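PDB 3VTF: UDP-glucose 6-dehydrogenase, which probably oxidises UDP-glucose to UDP-glucuronate, using two molecules of NAD(+) for each sugar nucleotide converted. Local coordinates for residues A[361-366]-A[385-390]. Sequence-based numbering, arbitrary orientation.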
loop_
_atom_site.group_PDB
_atom_site.type_symbol
_atom_site.label_atom_id
_atom_site.label_comp_id
_atom_site.label_asym_id
_atom_site.label_seq_id
_atom_site.Cartn_x
_atom_site.Cartn_y
_atom_site.Cartn_z
ATOM N N LEU A 361 28.665 5.896 -6.762
ATOM C CA LEU A 361 29.161 5.533 -5.424
ATOM C C LEU A 361 30.425 4.668 -5.482
ATOM O O LEU A 361 31.316 4.758 -4.625
ATOM C CB LEU A 361 28.082 4.795 -4.548
ATOM C CG LEU A 361 26.830 5.684 -4.258
ATOM C CD1 LEU A 361 25.582 4.843 -3.827
ATOM C CD2 LEU A 361 27.169 6.711 -3.204
ATOM N N LEU A 362 30.447 3.723 -6.408
ATOM C CA LEU A 362 31.634 2.873 -6.526
ATOM C C LEU A 362 32.863 3.750 -6.886
ATOM O O LEU A 362 33.951 3.553 -6.334
ATOM C CB LEU A 362 31.383 1.795 -7.574
ATOM C CG LEU A 362 30.341 0.691 -7.144
ATOM C CD1 LEU A 362 30.207 -0.171 -8.373
ATOM C CD2 LEU A 362 30.822 -0.108 -5.923
ATOM N N LEU A 363 32.689 4.642 -7.857
ATOM C CA LEU A 363 33.750 5.561 -8.304
ATOM C C LEU A 363 34.288 6.390 -7.186
ATOM O O LEU A 363 35.481 6.379 -6.953
ATOM C CB LEU A 363 33.288 6.460 -9.418
ATOM C CG LEU A 363 33.122 5.798 -10.765
ATOM C CD1 LEU A 363 32.432 6.778 -11.711
ATOM C CD2 LEU A 363 34.427 5.234 -11.335
ATOM N N GLU A 364 33.412 7.043 -6.463
ATOM C CA GLU A 364 33.746 7.790 -5.267
ATOM C C GLU A 364 34.496 6.936 -4.217
ATOM O O GLU A 364 35.191 7.448 -3.339
ATOM C CB GLU A 364 32.416 8.391 -4.788
ATOM C CG GLU A 364 32.381 9.249 -3.540
ATOM C CD GLU A 364 30.956 9.777 -3.267
ATOM O OE1 GLU A 364 30.075 8.984 -2.855
ATOM O OE2 GLU A 364 30.696 10.994 -3.456
ATOM N N ARG A 365 34.402 5.616 -4.294
ATOM C CA ARG A 365 35.207 4.796 -3.385
ATOM C C ARG A 365 36.486 4.205 -4.018
ATOM O O ARG A 365 37.073 3.266 -3.471
ATOM C CB ARG A 365 34.363 3.718 -2.660
ATOM C CG ARG A 365 33.549 4.274 -1.487
ATOM C CD ARG A 365 32.286 3.448 -1.306
ATOM N NE ARG A 365 31.128 4.273 -0.924
ATOM C CZ ARG A 365 30.368 4.082 0.159
ATOM N NH1 ARG A 365 30.590 3.058 1.031
ATOM N NH2 ARG A 365 29.354 4.924 0.363
ATOM N N GLY A 366 36.891 4.718 -5.177
ATOM C CA GLY A 366 38.197 4.290 -5.761
ATOM C C GLY A 366 38.155 2.954 -6.490
ATOM O O GLY A 366 39.192 2.397 -6.849
ATOM N N GLY A 385 30.434 9.580 -18.975
ATOM C CA GLY A 385 31.621 9.730 -19.855
ATOM C C GLY A 385 32.632 8.588 -19.685
ATOM O O GLY A 385 32.275 7.403 -19.470
ATOM N N ASP A 386 33.910 8.946 -19.741
ATOM C CA ASP A 386 34.974 7.971 -19.656
ATOM C C ASP A 386 35.289 7.548 -18.203
ATOM O O ASP A 386 36.318 6.908 -17.946
ATOM C CB ASP A 386 36.245 8.564 -20.303
ATOM C CG ASP A 386 36.664 9.901 -19.653
ATOM O OD1 ASP A 386 37.196 9.920 -18.505
ATOM O OD2 ASP A 386 36.436 10.949 -20.285
ATOM N N SER A 387 34.477 7.935 -17.219
ATOM C CA SER A 387 34.822 7.533 -15.854
ATOM C C SER A 387 34.619 5.985 -15.605
ATOM O O SER A 387 35.186 5.416 -14.659
ATOM C CB SER A 387 34.082 8.374 -14.829
ATOM O OG SER A 387 32.700 8.041 -14.813
ATOM N N VAL A 388 33.896 5.310 -16.488
ATOM C CA VAL A 388 33.782 3.831 -16.384
ATOM C C VAL A 388 34.182 3.181 -17.706
ATOM O O VAL A 388 34.140 3.833 -18.752
ATOM C CB VAL A 388 32.333 3.442 -15.971
ATOM C CG1 VAL A 388 31.934 4.226 -14.707
ATOM C CG2 VAL A 388 31.363 3.774 -17.065
ATOM N N THR A 389 34.486 1.886 -17.663
ATOM C CA THR A 389 34.592 1.081 -18.868
ATOM C C THR A 389 33.246 0.521 -19.238
ATOM O O THR A 389 32.561 -0.112 -18.395
ATOM C CB THR A 389 35.630 -0.077 -18.688
ATOM O OG1 THR A 389 36.832 0.464 -18.121
ATOM C CG2 THR A 389 35.919 -0.852 -20.012
ATOM N N TYR A 390 32.877 0.714 -20.508
ATOM C CA TYR A 390 31.667 0.138 -21.055
ATOM C C TYR A 390 31.953 -1.234 -21.687
ATOM O O TYR A 390 32.729 -1.319 -22.628
ATOM C CB TYR A 390 31.060 1.081 -22.073
ATOM C CG TYR A 390 30.804 2.411 -21.472
ATOM C CD1 TYR A 390 31.807 3.333 -21.385
ATOM C CD2 TYR A 390 29.549 2.716 -20.900
ATOM C CE1 TYR A 390 31.590 4.573 -20.775
ATOM C CE2 TYR A 390 29.316 3.939 -20.260
ATOM C CZ TYR A 390 30.328 4.887 -20.230
ATOM O OH TYR A 390 30.156 6.100 -19.597
#
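A small van der Waals contact between Leu-363, in the last turn of helix 354-364, and the loop residues Ser-387 and Val-388 joins two parts of the Rossmann-like alpha/beta fold of the UDP-binding domain. The loop leads into strand 389-390, the outermost strand on its side of a six-stranded parallel sheet, next to strand 368-372. Leu-363 carries one side alone: with CG anti to its carbonyl carbon (chi1 -73°), its two methyls reach the loop like a fork, against one valine methyl and two serine oxygens. CD1 lies 4.0 Å from CG1 of Val-388, and Val-369 of the neighbouring strand touches both side chains. CD2 meets the main chain instead, 3.4 Å from the carbonyl O of Ser-387. The serine hydroxyl makes no hydrogen bond to helix 354-364; OG bonds instead to the carbonyl O of Leu-384, at the end of helix 377-384. CG2 of Val-388 sits 3.5 Å above one face of the Tyr-390 ring, offset toward its rim. Beyond Leu-363 the helix closes in a Schellman motif with Gly-366, at positive phi, as C-prime. Leu-363 CD1 lies 3.4 Å from Ser-387 OG, as close as CD2 comes to Ser-387 O.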